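Local coordinates for protein AgaA (Rhizobium radiobacter, PDB 6HLX) that binds the opine agropinic acid as a periplasmic solute-binding protein, delivering it to an ABC transporter for import into the bacterium, at residues P406-D410 with Q411-D415; Y456-K459 with K460-G464. One frame throughout, in Å; residues are numbered along the deposited sequence.

Contact 1 (P406-D410 with Q411-D415); sequences PYFND and QQIND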
loop_
_atom_site.group_PDB
_atom_site.type_symbol
_atom_site.label_atom_id
_atom_site.label_comp_id
_atom_site.label_asym_id
_atom_site.label_seq_id
_atom_site.Cartn_x
_atom_site.Cartn_y
_atom_site.Cartn_z
ATOM N N PRO A 406 -5.297 14.933 -4.034
ATOM C CA PRO A 406 -4.509 16.104 -3.637
ATOM C C PRO A 406 -5.318 17.351 -3.285
ATOM O O PRO A 406 -6.239 17.749 -4.015
ATOM C CB PRO A 406 -3.574 16.331 -4.832
ATOM C CG PRO A 406 -3.304 14.934 -5.336
ATOM C CD PRO A 406 -4.625 14.190 -5.128
ATOM N N TYR A 407 -5.013 17.917 -2.097
ATOM C CA TYR A 407 -5.568 19.157 -1.541
ATOM C C TYR A 407 -7.023 19.075 -1.071
ATOM O O TYR A 407 -7.539 20.076 -0.570
ATOM C CB TYR A 407 -5.367 20.365 -2.495
ATOM C CG TYR A 407 -3.929 20.472 -2.957
ATOM C CD1 TYR A 407 -2.936 20.958 -2.107
ATOM C CD2 TYR A 407 -3.539 19.979 -4.199
ATOM C CE1 TYR A 407 -1.595 20.987 -2.498
ATOM C CE2 TYR A 407 -2.204 20.019 -4.608
ATOM C CZ TYR A 407 -1.239 20.532 -3.755
ATOM O OH TYR A 407 0.075 20.571 -4.150
ATOM N N PHE A 408 -7.655 17.886 -1.126
ATOM C CA PHE A 408 -8.991 17.737 -0.558
ATOM C C PHE A 408 -8.877 17.935 0.969
ATOM O O PHE A 408 -8.005 17.341 1.613
ATOM C CB PHE A 408 -9.576 16.345 -0.852
ATOM C CG PHE A 408 -10.929 16.138 -0.191
ATOM C CD1 PHE A 408 -12.067 16.765 -0.688
ATOM C CD2 PHE A 408 -11.055 15.322 0.932
ATOM C CE1 PHE A 408 -13.311 16.590 -0.063
ATOM C CE2 PHE A 408 -12.295 15.136 1.552
ATOM C CZ PHE A 408 -13.419 15.772 1.054
ATOM N N ASN A 409 -9.776 18.745 1.525
ATOM C CA ASN A 409 -9.780 19.046 2.954
ATOM C C ASN A 409 -11.189 19.475 3.345
ATOM O O ASN A 409 -11.615 20.570 2.989
ATOM C CB ASN A 409 -8.747 20.170 3.232
ATOM C CG ASN A 409 -8.424 20.466 4.678
ATOM O OD1 ASN A 409 -8.729 19.704 5.592
ATOM N ND2 ASN A 409 -7.761 21.591 4.910
ATOM N N ASP A 410 -11.947 18.572 3.987
ATOM C CA ASP A 410 -13.308 18.880 4.454
ATOM C C ASP A 410 -13.338 18.814 5.984
ATOM O O ASP A 410 -12.989 17.770 6.557
ATOM C CB ASP A 410 -14.330 17.904 3.844
ATOM C CG ASP A 410 -15.737 18.146 4.360
ATOM O OD1 ASP A 410 -16.334 19.191 4.000
ATOM O OD2 ASP A 410 -16.271 17.262 5.072
ATOM N N GLN A 411 -13.771 19.911 6.647
ATOM C CA GLN A 411 -13.767 19.940 8.106
ATOM C C GLN A 411 -14.670 18.883 8.722
ATOM O O GLN A 411 -14.261 18.266 9.708
ATOM C CB GLN A 411 -14.065 21.355 8.665
ATOM C CG GLN A 411 -13.506 21.607 10.094
ATOM C CD GLN A 411 -12.112 21.059 10.412
ATOM O OE1 GLN A 411 -11.178 21.045 9.591
ATOM N NE2 GLN A 411 -11.940 20.589 11.636
ATOM N N GLN A 412 -15.880 18.655 8.164
ATOM C CA GLN A 412 -16.775 17.639 8.757
ATOM C C GLN A 412 -16.129 16.258 8.719
ATOM O O GLN A 412 -16.184 15.523 9.715
ATOM C CB GLN A 412 -18.138 17.613 8.067
ATOM C CG GLN A 412 -19.023 18.796 8.441
ATOM C CD GLN A 412 -20.330 18.739 7.684
ATOM O OE1 GLN A 412 -20.982 17.692 7.601
ATOM N NE2 GLN A 412 -20.724 19.856 7.093
ATOM N N ILE A 413 -15.487 15.916 7.588
ATOM C CA ILE A 413 -14.791 14.630 7.447
ATOM C C ILE A 413 -13.634 14.558 8.449
ATOM O O ILE A 413 -13.494 13.544 9.127
ATOM C CB ILE A 413 -14.332 14.396 5.971
ATOM C CG1 ILE A 413 -15.522 13.908 5.124
ATOM C CG2 ILE A 413 -13.174 13.375 5.896
ATOM C CD1 ILE A 413 -15.269 13.780 3.621
ATOM N N ASN A 414 -12.825 15.639 8.568
ATOM C CA ASN A 414 -11.689 15.655 9.503
ATOM C C ASN A 414 -12.148 15.397 10.934
ATOM O O ASN A 414 -11.540 14.593 11.644
ATOM C CB ASN A 414 -10.931 16.980 9.440
ATOM C CG ASN A 414 -10.222 17.255 8.137
ATOM O OD1 ASN A 414 -9.870 18.411 7.841
ATOM N ND2 ASN A 414 -9.993 16.235 7.338
ATOM N N ASP A 415 -13.220 16.097 11.343
ATOM C CA ASP A 415 -13.770 15.990 12.699
ATOM C C ASP A 415 -14.247 14.584 12.997
ATOM O O ASP A 415 -13.941 14.056 14.068
ATOM C CB ASP A 415 -14.889 17.026 12.908
ATOM C CG ASP A 415 -14.369 18.445 12.961
ATOM O OD1 ASP A 415 -13.145 18.624 13.163
ATOM O OD2 ASP A 415 -15.190 19.384 12.846
HETATM O O HOH W 1 -17.040 20.531 6.261
#
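The phenyl ring of F408 meets I413 at its edge: I413 CD1 lies in the ring plane, 3.7 Å from F408 CZ, and the two side chains cross at about a right angle. Over one face, offset toward the rim, sits the backbone N of D410. With CG anti to the backbone N (chi1 176°), F408 reaches forward along the chain to the start of helix 411-422, and both F408 and D410 also pack on L443 of helix 426-443. D410 is the N-cap residue of helix 411-422, and its carboxylate, the second flat group, supplies the capping bond. D410 OD2 accepts from I413 N at 3.0 Å, the donor coming from the anti side and 35° out of the carboxylate plane. D410 OD1 accepts a hydrogen bond from a water, 2.7 Å away, and that water accepts from Q412 N at 2.9 Å, so one carboxylate serves two amides of the first turn, one directly and one through the water. The first backbone bond of the helix, N414 N to D410 O, is 2.9 Å long. D410 OD2 also forms a salt bridge with R439 of helix 426-443. The cap thus ties two helices together, and the negative charge, facing both the positive end of the helix dipole and a guanidinium, is probably stabilised as the ionised form.

Contact 2 (Y456-K459 with K460-G464); sequences YAVK and KGVTG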
loop_
_atom_site.group_PDB
_atom_site.type_symbol
_atom_site.label_atom_id
_atom_site.label_comp_id
_atom_site.label_asym_id
_atom_site.label_seq_id
_atom_site.Cartn_x
_atom_site.Cartn_y
_atom_site.Cartn_z
ATOM N N TYR A 456 -0.432 -14.292 -6.203
ATOM C CA TYR A 456 0.961 -14.727 -6.336
ATOM C C TYR A 456 0.906 -16.103 -6.981
ATOM O O TYR A 456 -0.137 -16.783 -6.959
ATOM C CB TYR A 456 1.648 -14.909 -4.961
ATOM C CG TYR A 456 2.019 -13.596 -4.313
ATOM C CD1 TYR A 456 1.083 -12.874 -3.571
ATOM C CD2 TYR A 456 3.287 -13.042 -4.485
ATOM C CE1 TYR A 456 1.414 -11.659 -2.977
ATOM C CE2 TYR A 456 3.627 -11.819 -3.906
ATOM C CZ TYR A 456 2.680 -11.129 -3.157
ATOM O OH TYR A 456 2.955 -9.903 -2.606
ATOM N N ALA A 457 2.046 -16.548 -7.501
ATOM C CA ALA A 457 2.137 -17.911 -7.992
ATOM C C ALA A 457 3.465 -18.471 -7.559
ATOM O O ALA A 457 4.454 -17.733 -7.483
ATOM C CB ALA A 457 2.003 -17.961 -9.497
ATOM N N VAL A 458 3.468 -19.754 -7.171
ATOM C CA VAL A 458 4.691 -20.411 -6.711
ATOM C C VAL A 458 4.905 -21.692 -7.490
ATOM O O VAL A 458 3.945 -22.296 -8.010
ATOM C CB VAL A 458 4.702 -20.668 -5.167
ATOM C CG1 VAL A 458 4.388 -19.391 -4.376
ATOM C CG2 VAL A 458 3.744 -21.796 -4.766
ATOM N N LYS A 459 6.162 -22.143 -7.534
ATOM C CA LYS A 459 6.473 -23.412 -8.162
ATOM C C LYS A 459 6.170 -24.523 -7.155
ATOM O O LYS A 459 6.322 -24.321 -5.949
ATOM C CB LYS A 459 7.968 -23.458 -8.552
ATOM C CG LYS A 459 8.238 -23.088 -10.011
ATOM C CD LYS A 459 7.802 -24.213 -10.976
ATOM C CE LYS A 459 8.460 -24.158 -12.327
ATOM N NZ LYS A 459 7.565 -24.691 -13.393
ATOM N N LYS A 460 5.772 -25.701 -7.637
ATOM C CA LYS A 460 5.587 -26.852 -6.741
ATOM C C LYS A 460 6.967 -27.073 -6.082
ATOM O O LYS A 460 7.990 -27.075 -6.772
ATOM C CB LYS A 460 5.182 -28.095 -7.547
ATOM C CG LYS A 460 4.902 -29.329 -6.681
ATOM C CD LYS A 460 4.427 -30.500 -7.532
ATOM C CE LYS A 460 4.104 -31.714 -6.688
ATOM N NZ LYS A 460 3.473 -32.794 -7.493
ATOM N N GLY A 461 6.980 -27.183 -4.763
ATOM C CA GLY A 461 8.218 -27.320 -3.999
ATOM C C GLY A 461 8.404 -26.152 -3.049
ATOM O O GLY A 461 9.157 -26.248 -2.079
ATOM N N VAL A 462 7.718 -25.023 -3.325
ATOM C CA VAL A 462 7.756 -23.830 -2.470
ATOM C C VAL A 462 6.630 -23.972 -1.458
ATOM O O VAL A 462 5.493 -24.274 -1.840
ATOM C CB VAL A 462 7.562 -22.516 -3.291
ATOM C CG1 VAL A 462 7.406 -21.299 -2.378
ATOM C CG2 VAL A 462 8.687 -22.304 -4.303
ATOM N N THR A 463 6.928 -23.723 -0.177
ATOM C CA THR A 463 5.909 -23.703 0.880
ATOM C C THR A 463 6.211 -22.544 1.800
ATOM O O THR A 463 7.307 -21.997 1.748
ATOM C CB THR A 463 5.889 -25.029 1.695
ATOM O OG1 THR A 463 7.174 -25.230 2.281
ATOM C CG2 THR A 463 5.484 -26.268 0.854
ATOM N N GLY A 464 5.255 -22.183 2.647
ATOM C CA GLY A 464 5.480 -21.164 3.655
ATOM C C GLY A 464 5.418 -19.735 3.171
ATOM O O GLY A 464 5.730 -18.844 3.950
#
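V458 and V462 meet at their CB atoms, 3.9 Å apart, with the side chains running obliquely past each other. V462 CG1 lies against V458 CB, also at 3.9 Å, and a little farther from V458 CG1, at 4.1 Å. V462 carries CG1 anti to its backbone N (chi1 172°), which directs this branch to V458 and leaves CG2 over the backbone of K459, 3.5 Å from K459 O. Both valines also touch I213 of strand 213-214, and V458 reaches Q232 and L234 of strand 231-234, so the pair belongs to the buried packing near the 231-234 edge of the mixed sheet.

Backbone hydrogen bonding closes the turn. K459 to V462 form a type II beta turn in which V462 N donates to K459 O at 3.1 Å, with an N-H...O angle of 160° and the donor tilted 27° from the carbonyl plane. G461 holds the third position with a positive phi, backbone angles that by themselves call for glycine.

The lysines differ: K460 is exposed and extends fully from the turn, whereas K459 is partly exposed and bends at chi2 and chi4, and its side chain touches L206 of helix 199-207. The backbone of K459 pairs with D212, a zinc ligand whose side chain lies about 4 Å from that of V462. Chemically, one amide-carbonyl bond and a valine pair fix the reversal, turning the chain out of the sheet with its apolar side inward and both lysine ammonium groups led away from it.

Overall arrangement
Contacts 1 and 2 are two local chain features on opposite sides of the protein's centre, 44 Å apart between centres and about 25 Å between nearest atoms, with no touch. Contact 1 precedes contact 2 in the chain. It starts helix 411-422, which leads on to helix 426-443 and strand 446-451 of the six-stranded mixed sheet. Contact 2 follows as strand 456-459 of the seven-stranded mixed sheet ends and the chain turns toward strand 462-463. Contact 1 lies away from the annotated sites, whereas the V462 side chain is about 7 Å from the zinc ion held by D212 together with H488 and H490 of what is evidently a C-terminal histidine tag.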